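Side-chain contacts in epidermin leader peptide processing serine protease EpiP (PDB 3QFH), which probably cleaves the leader peptide from the precursor of the lantibiotic epidermin, acting as a subtilisin-like serine endopeptidase: residues S97-S100 with D104-K107; G178-G183 with R375-A380; G189-V194 with L368-N373. One frame throughout, in Å; residues are numbered along the deposited sequence.

Contact 1 of 3, residues S97-S100 with D104-K107; sequences SLFS and DMNK
The side-chain nitrogen of Asn-106 is shared by two carbonyls: Asn-106 ND2 donates to Phe-99 O at 2.9 Å, a weak bond bent to 127° at the hydrogen, and makes its stronger hydrogen bond to Gln-102 O, just before helix 103-108. The amide therefore ties the helix to the loop leading into it. Asn-106 also meets the ring of the same phenylalanine. Its ND2 sits over one face of the Phe-99 ring, 3.4 Å above the plane and displaced toward the rim, where CZ is the nearest ring carbon. The oxygen reaches the same end of the ring, with Asn-106 OD1 3.5 Å from Phe-99 CE2. Amide and ring are not stacked flat, since their planes stand 33° apart; the two side chains approach from opposite directions. With CG of Phe-99 turned anti to the backbone N (chi1 178°), the ring extends from its 3-10 turn toward the helix and brings its outer end beneath the amide. Met-105 meets a different part of the ring, its edge: Met-105 CG lies near the ring plane, 3.9 Å from Phe-99 CE1, and the two side chains cross at about a right angle. The methionine chain bends at chi2 and again at chi3, carrying its sulfur away from the phenylalanine toward Val-194; the side chain also touches Gln-184 of helix 177-186. At the head of the 3-10 turn Phe-99 N donates to Ser-97 OG over 3.0 Å, and the same hydroxyl is hydrogen-bonded to Asp-91 O as well. This ST turn and the 3-10 turn after it lead into helix 103-108, a contact local in sequence that precedes the parallel sheet of the subtilisin-like fold.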
ATOM      1  N   SER A  97     -16.589   9.161  22.274  1.00 35.92           N
ATOM      2  CA  SER A  97     -16.349   9.079  20.835  1.00 34.60           C
ATOM      3  C   SER A  97     -15.586  10.273  20.274  1.00 33.16           C
ATOM      4  O   SER A  97     -15.845  11.404  20.621  1.00 34.94           O
ATOM      5  CB  SER A  97     -17.662   8.907  20.057  1.00 33.88           C
ATOM      6  OG  SER A  97     -17.411   8.760  18.664  1.00 29.88           O
ATOM      7  N   LEU A  98     -14.635   9.981  19.405  1.00 32.18           N
ATOM      8  CA  LEU A  98     -13.877  11.007  18.702  1.00 31.85           C
ATOM      9  C   LEU A  98     -14.426  11.109  17.267  1.00 30.26           C
ATOM     10  O   LEU A  98     -13.928  11.897  16.454  1.00 28.48           O
ATOM     11  CB  LEU A  98     -12.392  10.612  18.630  1.00 31.83           C
ATOM     12  CG  LEU A  98     -11.613  10.414  19.932  1.00 34.89           C
ATOM     13  CD1 LEU A  98     -10.175   9.948  19.633  1.00 33.34           C
ATOM     14  CD2 LEU A  98     -11.613  11.680  20.787  1.00 31.58           C
ATOM     15  N   PHE A  99     -15.451  10.312  16.960  1.00 29.05           N
ATOM     16  CA  PHE A  99     -15.973  10.262  15.600  1.00 29.26           C
ATOM     17  C   PHE A  99     -16.358  11.633  15.046  1.00 28.51           C
ATOM     18  O   PHE A  99     -16.091  11.900  13.898  1.00 28.37           O
ATOM     19  CB  PHE A  99     -17.096   9.221  15.433  1.00 29.03           C
ATOM     20  CG  PHE A  99     -17.670   9.191  14.047  1.00 29.94           C
ATOM     21  CD1 PHE A  99     -16.953   8.615  13.000  1.00 30.72           C
ATOM     22  CD2 PHE A  99     -18.902   9.776  13.780  1.00 28.66           C
ATOM     23  CE1 PHE A  99     -17.461   8.600  11.714  1.00 30.73           C
ATOM     24  CE2 PHE A  99     -19.422   9.761  12.498  1.00 31.64           C
ATOM     25  CZ  PHE A  99     -18.691   9.176  11.452  1.00 30.04           C
ATOM     26  N   SER A 100     -16.916  12.517  15.859  1.00 30.52           N
ATOM     27  CA  SER A 100     -17.294  13.863  15.365  1.00 30.92           C
ATOM     28  C   SER A 100     -16.095  14.758  14.985  1.00 31.24           C
ATOM     29  O   SER A 100     -16.277  15.806  14.332  1.00 32.69           O
ATOM     30  CB  SER A 100     -18.194  14.594  16.365  1.00 30.58           C
ATOM     31  OG  SER A 100     -17.513  14.889  17.568  1.00 33.27           O
ATOM     32  N   ASP A 104     -12.862  13.662   7.897  1.00 24.60           N
ATOM     33  CA  ASP A 104     -12.627  12.852   6.726  1.00 25.61           C
ATOM     34  C   ASP A 104     -13.555  11.624   6.661  1.00 26.32           C
ATOM     35  O   ASP A 104     -14.030  11.261   5.593  1.00 26.84           O
ATOM     36  CB  ASP A 104     -11.151  12.412   6.707  1.00 26.76           C
ATOM     37  CG  ASP A 104     -10.747  11.644   7.973  1.00 30.05           C
ATOM     38  OD1 ASP A 104     -11.026  12.139   9.108  1.00 32.52           O
ATOM     39  OD2 ASP A 104     -10.136  10.562   7.829  1.00 31.00           O
ATOM     40  N   MET A 105     -13.824  11.023   7.822  1.00 26.40           N
ATOM     41  CA  MET A 105     -14.656   9.840   7.937  1.00 26.71           C
ATOM     42  C   MET A 105     -16.120  10.276   7.825  1.00 27.50           C
ATOM     43  O   MET A 105     -16.951   9.597   7.206  1.00 26.71           O
ATOM     44  CB  MET A 105     -14.343   9.129   9.275  1.00 27.13           C
ATOM     45  CG  MET A 105     -14.615   7.637   9.293  1.00 29.61           C
ATOM     46  SD  MET A 105     -13.674   6.742   7.996  1.00 31.33           S
ATOM     47  CE  MET A 105     -11.986   6.751   8.571  1.00 21.62           C
ATOM     48  N   ASN A 106     -16.445  11.438   8.384  1.00 27.23           N
ATOM     49  CA  ASN A 106     -17.794  11.959   8.240  1.00 29.05           C
ATOM     50  C   ASN A 106     -18.146  12.282   6.790  1.00 30.17           C
ATOM     51  O   ASN A 106     -19.263  12.014   6.343  1.00 30.34           O
ATOM     52  CB  ASN A 106     -18.030  13.193   9.123  1.00 28.87           C
ATOM     53  CG  ASN A 106     -18.337  12.810  10.549  1.00 31.44           C
ATOM     54  OD1 ASN A 106     -19.489  12.844  10.950  1.00 34.79           O
ATOM     55  ND2 ASN A 106     -17.332  12.342  11.289  1.00 28.63           N
ATOM     56  N   LYS A 107     -17.177  12.834   6.069  1.00 31.16           N
ATOM     57  CA  LYS A 107     -17.359  13.238   4.689  1.00 31.35           C
ATOM     58  C   LYS A 107     -17.782  12.062   3.792  1.00 30.66           C
ATOM     59  O   LYS A 107     -18.662  12.195   2.960  1.00 29.55           O
ATOM     60  CB  LYS A 107     -16.041  13.829   4.160  1.00 31.69           C
ATOM     61  CG  LYS A 107     -16.146  14.545   2.851  1.00 35.89           C
ATOM     62  CD  LYS A 107     -16.974  15.814   3.007  1.00 41.30           C
ATOM     63  CE  LYS A 107     -17.170  16.545   1.684  1.00 45.13           C
ATOM     64  NZ  LYS A 107     -18.116  15.836   0.770  1.00 45.99           N
TER

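Contact 2 of 3, residues G178-G183 with R375-A380; sequences GTMVSG and RYIYQA
Met-180 on helix 177-186 reaches across to Ile-377 and Gln-379, packing the helix against strand 376-379, the second strand of the β-hairpin 367-370/376-379 in the subtilisin-like fold. Its CB already points at the strand. The next atom, Met-180 CG, is anti to the carbonyl carbon and lies 4.1 Å from Ile-377 CG2, the first touch with the isoleucine. From there the chain runs on extended (chi2 179°), and the sulfur comes down on the glutamine: Met-180 SD is 3.5 Å from Gln-379 CG. The terminal methyl faces both strand residues at once, Met-180 CE being 3.9 Å from Ile-377 CD1 and 4.0 Å from Gln-379 OE1. Both targets point toward the helix because they are two apart on the strand; Tyr-378 between them turns away, its ring edge-to-face with that of His-363. No hydrogen bond joins the two segments, so the contact rests on van der Waals packing of the one methionine side chain. The helix begins with His-177, which with Asp-130 and Ser-383 has the geometry of a subtilase Ser-His-Asp triad and is probably catalytic; Met-180 lies near these residues without touching them. Inside the helix Gly-178 O accepts two hydrogen bonds from one residue, from Ser-182 N at 2.9 Å and from Ser-182 OG at 2.8 Å, reaching it from opposite faces of the carbonyl plane. On the strand the glutamine chain bends at chi2 (-82°), which folds its amide back along its own backbone. There Gln-379 NE2 donates to Tyr-378 O over 3.1 Å with an angle of 148° at the hydrogen.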
ATOM      1  N   GLY A 178       2.208   2.033  10.085  1.00 24.58           N
ATOM      2  CA  GLY A 178       1.235   0.940   9.922  1.00 23.96           C
ATOM      3  C   GLY A 178       0.066   1.074  10.878  1.00 23.22           C
ATOM      4  O   GLY A 178      -1.076   0.787  10.522  1.00 22.44           O
ATOM      5  N   THR A 179       0.343   1.539  12.092  1.00 22.99           N
ATOM      6  CA  THR A 179      -0.720   1.742  13.069  1.00 22.57           C
ATOM      7  C   THR A 179      -1.709   2.816  12.610  1.00 23.39           C
ATOM      8  O   THR A 179      -2.913   2.693  12.826  1.00 22.70           O
ATOM      9  CB  THR A 179      -0.143   2.063  14.453  1.00 22.43           C
ATOM     10  OG1 THR A 179       0.657   0.940  14.880  1.00 23.01           O
ATOM     11  CG2 THR A 179      -1.265   2.308  15.445  1.00 19.57           C
ATOM     12  N   MET A 180      -1.200   3.860  11.960  1.00 24.81           N
ATOM     13  CA  MET A 180      -2.044   4.956  11.480  1.00 25.43           C
ATOM     14  C   MET A 180      -2.940   4.481  10.344  1.00 24.67           C
ATOM     15  O   MET A 180      -4.112   4.841  10.260  1.00 23.71           O
ATOM     16  CB  MET A 180      -1.172   6.111  10.990  1.00 25.64           C
ATOM     17  CG  MET A 180      -0.237   6.690  12.042  1.00 32.29           C
ATOM     18  SD  MET A 180       0.757   8.007  11.357  1.00 43.85           S
ATOM     19  CE  MET A 180       2.104   8.166  12.533  1.00 42.13           C
ATOM     20  N   VAL A 181      -2.365   3.661   9.470  1.00 24.24           N
ATOM     21  CA  VAL A 181      -3.077   3.120   8.347  1.00 23.74           C
ATOM     22  C   VAL A 181      -4.165   2.168   8.824  1.00 23.24           C
ATOM     23  O   VAL A 181      -5.284   2.221   8.344  1.00 23.40           O
ATOM     24  CB  VAL A 181      -2.106   2.412   7.339  1.00 24.30           C
ATOM     25  CG1 VAL A 181      -2.885   1.583   6.330  1.00 23.49           C
ATOM     26  CG2 VAL A 181      -1.212   3.456   6.617  1.00 23.69           C
ATOM     27  N   SER A 182      -3.835   1.299   9.765  1.00 23.65           N
ATOM     28  CA  SER A 182      -4.792   0.316  10.276  1.00 23.13           C
ATOM     29  C   SER A 182      -6.013   0.950  10.893  1.00 24.01           C
ATOM     30  O   SER A 182      -7.120   0.390  10.830  1.00 24.67           O
ATOM     31  CB  SER A 182      -4.114  -0.575  11.300  1.00 23.92           C
ATOM     32  OG  SER A 182      -3.013  -1.220  10.703  1.00 25.15           O
ATOM     33  N   GLY A 183      -5.819   2.102  11.523  1.00 22.72           N
ATOM     34  CA  GLY A 183      -6.931   2.822  12.116  1.00 24.23           C
ATOM     35  C   GLY A 183      -7.944   3.282  11.084  1.00 23.95           C
ATOM     36  O   GLY A 183      -9.166   3.245  11.343  1.00 24.34           O
ATOM     37  N   ARG A 375      -2.714   5.939  21.624  1.00 26.54           N
ATOM     38  CA  ARG A 375      -3.569   7.095  21.566  1.00 25.92           C
ATOM     39  C   ARG A 375      -3.792   7.524  20.104  1.00 26.44           C
ATOM     40  O   ARG A 375      -3.978   6.669  19.227  1.00 26.10           O
ATOM     41  CB  ARG A 375      -3.019   8.233  22.472  1.00 26.25           C
ATOM     42  CG  ARG A 375      -2.807   7.771  23.914  1.00 27.20           C
ATOM     43  CD  ARG A 375      -2.456   8.903  24.916  1.00 30.55           C
ATOM     44  NE  ARG A 375      -1.238   9.629  24.582  1.00 29.57           N
ATOM     45  CZ  ARG A 375      -0.001   9.203  24.822  1.00 32.67           C
ATOM     46  NH1 ARG A 375       0.222   8.029  25.390  1.00 35.08           N
ATOM     47  NH2 ARG A 375       1.028   9.962  24.488  1.00 33.84           N
ATOM     48  N   TYR A 376      -3.793   8.830  19.845  1.00 26.92           N
ATOM     49  CA  TYR A 376      -4.130   9.351  18.526  1.00 26.68           C
ATOM     50  C   TYR A 376      -3.121  10.379  18.029  1.00 26.36           C
ATOM     51  O   TYR A 376      -2.349  10.926  18.798  1.00 27.70           O
ATOM     52  CB  TYR A 376      -5.569   9.920  18.563  1.00 27.14           C
ATOM     53  CG  TYR A 376      -6.485   8.869  19.140  1.00 28.76           C
ATOM     54  CD1 TYR A 376      -6.963   7.849  18.342  1.00 25.09           C
ATOM     55  CD2 TYR A 376      -6.765   8.830  20.517  1.00 31.18           C
ATOM     56  CE1 TYR A 376      -7.732   6.844  18.871  1.00 29.88           C
ATOM     57  CE2 TYR A 376      -7.533   7.818  21.065  1.00 31.96           C
ATOM     58  CZ  TYR A 376      -8.024   6.831  20.232  1.00 30.21           C
ATOM     59  OH  TYR A 376      -8.789   5.809  20.741  1.00 31.30           O
ATOM     60  N   ILE A 377      -3.130  10.596  16.722  1.00 26.38           N
ATOM     61  CA  ILE A 377      -2.237  11.535  16.088  1.00 25.88           C
ATOM     62  C   ILE A 377      -2.902  12.099  14.832  1.00 25.21           C
ATOM     63  O   ILE A 377      -3.737  11.439  14.204  1.00 24.28           O
ATOM     64  CB  ILE A 377      -0.889  10.824  15.720  1.00 25.62           C
ATOM     65  CG1 ILE A 377       0.146  11.817  15.177  1.00 29.98           C
ATOM     66  CG2 ILE A 377      -1.119   9.746  14.698  1.00 21.93           C
ATOM     67  CD1 ILE A 377       1.544  11.171  14.891  1.00 32.16           C
ATOM     68  N   TYR A 378      -2.526  13.324  14.480  1.00 26.71           N
ATOM     69  CA  TYR A 378      -2.991  14.007  13.258  1.00 26.79           C
ATOM     70  C   TYR A 378      -1.895  13.894  12.181  1.00 26.76           C
ATOM     71  O   TYR A 378      -0.750  14.298  12.415  1.00 24.71           O
ATOM     72  CB  TYR A 378      -3.288  15.492  13.531  1.00 28.10           C
ATOM     73  CG  TYR A 378      -4.645  15.731  14.157  1.00 28.39           C
ATOM     74  CD1 TYR A 378      -5.777  15.809  13.355  1.00 31.32           C
ATOM     75  CD2 TYR A 378      -4.805  15.868  15.539  1.00 30.25           C
ATOM     76  CE1 TYR A 378      -7.035  16.006  13.892  1.00 33.16           C
ATOM     77  CE2 TYR A 378      -6.089  16.070  16.094  1.00 32.41           C
ATOM     78  CZ  TYR A 378      -7.186  16.134  15.252  1.00 28.48           C
ATOM     79  OH  TYR A 378      -8.445  16.325  15.717  1.00 36.82           O
ATOM     80  N   GLN A 379      -2.234  13.309  11.030  1.00 25.53           N
ATOM     81  CA  GLN A 379      -1.291  13.163   9.921  1.00 26.09           C
ATOM     82  C   GLN A 379      -1.982  13.463   8.595  1.00 26.08           C
ATOM     83  O   GLN A 379      -3.180  13.739   8.553  1.00 24.83           O
ATOM     84  CB  GLN A 379      -0.719  11.750   9.897  1.00 27.49           C
ATOM     85  CG  GLN A 379       0.189  11.436  11.071  1.00 33.28           C
ATOM     86  CD  GLN A 379       1.584  11.939  10.863  1.00 37.23           C
ATOM     87  OE1 GLN A 379       2.352  11.348  10.110  1.00 48.00           O
ATOM     88  NE2 GLN A 379       1.937  13.017  11.540  1.00 38.43           N
ATOM     89  N   ALA A 380      -1.213  13.425   7.515  1.00 26.03           N
ATOM     90  CA  ALA A 380      -1.762  13.665   6.193  1.00 27.38           C
ATOM     91  C   ALA A 380      -0.984  12.858   5.185  1.00 27.27           C
ATOM     92  O   ALA A 380       0.156  12.489   5.426  1.00 28.04           O
ATOM     93  CB  ALA A 380      -1.710  15.133   5.845  1.00 26.59           C
TER

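Contact 3 of 3, residues G189-V194 with L368-N373; sequences GKLIGV and LTTANN
Leu-191 pushes its two methyls against strand 367-370, CD1 toward Leu-368 and CD2 over the backbone of Thr-369 and Thr-370, where the loop after helix 177-186 of the subtilisin-like fold packs on the β-hairpin 367-370/376-379. With CG of Leu-191 turned anti to its backbone nitrogen (chi1 -161°), the fork spreads along the strand. The CD1 branch goes to Leu-368: Leu-191 CD1 is 3.8 Å from Leu-368 CG and 4.0 Å from Leu-368 CD2, so the methyl of one leucine sits beside the branch point of the other, the two chains slanting past each other. The CD2 branch lies instead on the strand backbone, with Leu-191 CD2 3.6 Å from Thr-369 CA and 3.7 Å from Thr-370 N. The three strand residues offer quite different surfaces to this one side chain. Leu-368 gives the flank of its side chain; Thr-369 points its own away and is touched chiefly at the main chain; Thr-370 adds a methyl. All four residues are buried, and the threonine hydroxyls find their partners on the helix: Thr-369 OG1 is hydrogen-bonded to Met-180 O and Gln-184 NE2, Thr-370 OG1 to Thr-179 O. The strand thus carries polar bonds to the helix and an apolar patch for the leucine. On the loop side, Asp-139 receives Lys-190 N and Leu-191 N on its two carboxylate oxygens, and the loop closes on itself where Gly-189 N donates to Leu-191 O at 3.0 Å. At Thr-370 the hydroxyl takes the place between N and the carbonyl carbon (chi1 51°), which leaves the methyl to meet the leucine: Thr-370 CG2 lies 3.9 Å from Leu-191 CD2.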
ATOM      1  N   GLY A 189     -13.492   1.899  18.201  1.00 27.71           N
ATOM      2  CA  GLY A 189     -13.441   2.277  19.629  1.00 28.85           C
ATOM      3  C   GLY A 189     -13.786   3.761  19.732  1.00 29.47           C
ATOM      4  O   GLY A 189     -14.890   4.149  19.369  1.00 28.28           O
ATOM      5  N   LYS A 190     -12.839   4.592  20.189  1.00 28.66           N
ATOM      6  CA  LYS A 190     -13.068   6.032  20.259  1.00 28.90           C
ATOM      7  C   LYS A 190     -13.056   6.549  18.830  1.00 27.33           C
ATOM      8  O   LYS A 190     -13.912   7.339  18.447  1.00 27.66           O
ATOM      9  CB  LYS A 190     -12.027   6.719  21.142  1.00 30.71           C
ATOM     10  CG  LYS A 190     -12.119   6.252  22.608  1.00 34.48           C
ATOM     11  CD  LYS A 190     -10.961   6.712  23.490  1.00 38.24           C
ATOM     12  CE  LYS A 190     -11.090   8.165  23.914  1.00 42.30           C
ATOM     13  NZ  LYS A 190     -10.920   9.102  22.795  1.00 46.43           N
ATOM     14  N   LEU A 191     -12.100   6.061  18.041  1.00 26.45           N
ATOM     15  CA  LEU A 191     -12.016   6.374  16.625  1.00 27.03           C
ATOM     16  C   LEU A 191     -12.727   5.246  15.832  1.00 26.22           C
ATOM     17  O   LEU A 191     -12.700   4.076  16.246  1.00 26.30           O
ATOM     18  CB  LEU A 191     -10.557   6.413  16.198  1.00 27.43           C
ATOM     19  CG  LEU A 191     -10.263   7.152  14.913  1.00 31.13           C
ATOM     20  CD1 LEU A 191     -10.146   8.643  15.276  1.00 32.66           C
ATOM     21  CD2 LEU A 191      -8.966   6.662  14.263  1.00 35.79           C
ATOM     22  N   ILE A 192     -13.349   5.596  14.705  1.00 25.25           N
ATOM     23  CA  ILE A 192     -14.019   4.608  13.844  1.00 25.97           C
ATOM     24  C   ILE A 192     -13.416   4.599  12.426  1.00 24.58           C
ATOM     25  O   ILE A 192     -13.310   5.631  11.794  1.00 25.15           O
ATOM     26  CB  ILE A 192     -15.519   4.913  13.680  1.00 25.38           C
ATOM     27  CG1 ILE A 192     -16.181   5.198  15.041  1.00 29.04           C
ATOM     28  CG2 ILE A 192     -16.187   3.781  12.934  1.00 25.67           C
ATOM     29  CD1 ILE A 192     -16.108   4.083  16.000  1.00 32.57           C
ATOM     30  N   GLY A 193     -13.015   3.432  11.948  1.00 25.32           N
ATOM     31  CA  GLY A 193     -12.499   3.296  10.580  1.00 24.24           C
ATOM     32  C   GLY A 193     -13.625   3.105   9.578  1.00 24.16           C
ATOM     33  O   GLY A 193     -14.811   3.160   9.931  1.00 23.14           O
ATOM     34  N   VAL A 194     -13.267   2.852   8.326  1.00 24.00           N
ATOM     35  CA  VAL A 194     -14.274   2.688   7.276  1.00 24.06           C
ATOM     36  C   VAL A 194     -15.011   1.379   7.431  1.00 23.87           C
ATOM     37  O   VAL A 194     -16.208   1.330   7.221  1.00 25.20           O
ATOM     38  CB  VAL A 194     -13.633   2.791   5.841  1.00 25.30           C
ATOM     39  CG1 VAL A 194     -14.682   2.520   4.727  1.00 24.65           C
ATOM     40  CG2 VAL A 194     -13.007   4.155   5.666  1.00 28.19           C
ATOM     41  N   LEU A 368      -7.217  12.568  11.729  1.00 24.17           N
ATOM     42  CA  LEU A 368      -7.076  12.033  13.052  1.00 23.73           C
ATOM     43  C   LEU A 368      -7.049  10.516  12.920  1.00 23.34           C
ATOM     44  O   LEU A 368      -7.949   9.928  12.330  1.00 21.62           O
ATOM     45  CB  LEU A 368      -8.253  12.502  13.924  1.00 24.91           C
ATOM     46  CG  LEU A 368      -8.323  11.970  15.360  1.00 27.01           C
ATOM     47  CD1 LEU A 368      -7.068  12.315  16.177  1.00 27.23           C
ATOM     48  CD2 LEU A 368      -9.559  12.503  16.030  1.00 29.89           C
ATOM     49  N   THR A 369      -5.999   9.875  13.415  1.00 24.21           N
ATOM     50  CA  THR A 369      -5.951   8.419  13.338  1.00 23.71           C
ATOM     51  C   THR A 369      -5.287   7.845  14.570  1.00 23.91           C
ATOM     52  O   THR A 369      -4.794   8.588  15.426  1.00 23.06           O
ATOM     53  CB  THR A 369      -5.242   7.940  12.023  1.00 25.43           C
ATOM     54  OG1 THR A 369      -5.490   6.537  11.809  1.00 24.35           O
ATOM     55  CG2 THR A 369      -3.746   8.237  12.038  1.00 25.07           C
ATOM     56  N   THR A 370      -5.317   6.520  14.662  1.00 23.47           N
ATOM     57  CA  THR A 370      -4.691   5.792  15.741  1.00 23.85           C
ATOM     58  C   THR A 370      -3.171   5.871  15.656  1.00 24.50           C
ATOM     59  O   THR A 370      -2.585   5.697  14.575  1.00 25.17           O
ATOM     60  CB  THR A 370      -5.082   4.301  15.674  1.00 24.97           C
ATOM     61  OG1 THR A 370      -4.830   3.806  14.349  1.00 22.30           O
ATOM     62  CG2 THR A 370      -6.541   4.129  16.009  1.00 23.08           C
ATOM     63  N   ALA A 371      -2.546   6.098  16.810  1.00 24.54           N
ATOM     64  CA  ALA A 371      -1.102   6.208  16.923  1.00 24.56           C
ATOM     65  C   ALA A 371      -0.477   5.005  17.631  1.00 24.11           C
ATOM     66  O   ALA A 371      -1.129   4.254  18.383  1.00 23.53           O
ATOM     67  CB  ALA A 371      -0.720   7.532  17.622  1.00 25.32           C
ATOM     68  N   ASN A 372       0.812   4.854  17.407  1.00 24.13           N
ATOM     69  CA  ASN A 372       1.580   3.753  17.946  1.00 25.11           C
ATOM     70  C   ASN A 372       1.933   3.887  19.454  1.00 26.20           C
ATOM     71  O   ASN A 372       2.761   3.126  19.974  1.00 27.60           O
ATOM     72  CB  ASN A 372       2.823   3.586  17.065  1.00 25.46           C
ATOM     73  CG  ASN A 372       3.520   2.304  17.286  1.00 30.49           C
ATOM     74  OD1 ASN A 372       2.876   1.268  17.555  1.00 34.64           O
ATOM     75  ND2 ASN A 372       4.858   2.325  17.166  1.00 30.61           N
ATOM     76  N   ASN A 373       1.316   4.862  20.136  1.00 25.05           N
ATOM     77  CA  ASN A 373       1.452   5.046  21.556  1.00 25.43           C
ATOM     78  C   ASN A 373       0.148   4.663  22.272  1.00 26.22           C
ATOM     79  O   ASN A 373      -0.013   4.921  23.455  1.00 27.18           O
ATOM     80  CB  ASN A 373       1.846   6.499  21.897  1.00 26.19           C
ATOM     81  CG  ASN A 373       0.811   7.496  21.445  1.00 26.74           C
ATOM     82  OD1 ASN A 373      -0.263   7.112  20.975  1.00 26.96           O
ATOM     83  ND2 ASN A 373       1.111   8.783  21.600  1.00 28.36           N
TER

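In the fold
The three contacts form a chain on one side of the protein's centre: the centres of contacts 2 and 3 are about 6 Å apart, those of 1 and 3 about 10 Å, and those of 1 and 2 about 14 Å. Contact 1 closes first along the sequence; contact 3 is then nested inside the long loop closed by contact 2. Contacts 2 and 3 share the antiparallel hairpin of strands 367-370 and 376-379, joined by a backbone hydrogen bond between Thr-369 N and Ile-377 O. The loop 189-194 links onward, since Leu-98 N is hydrogen-bonded to Lys-190 O. The segment before helix 103-108 is thereby joined to the later hairpin, beside helix 177-186, which begins with the probable catalytic histidine.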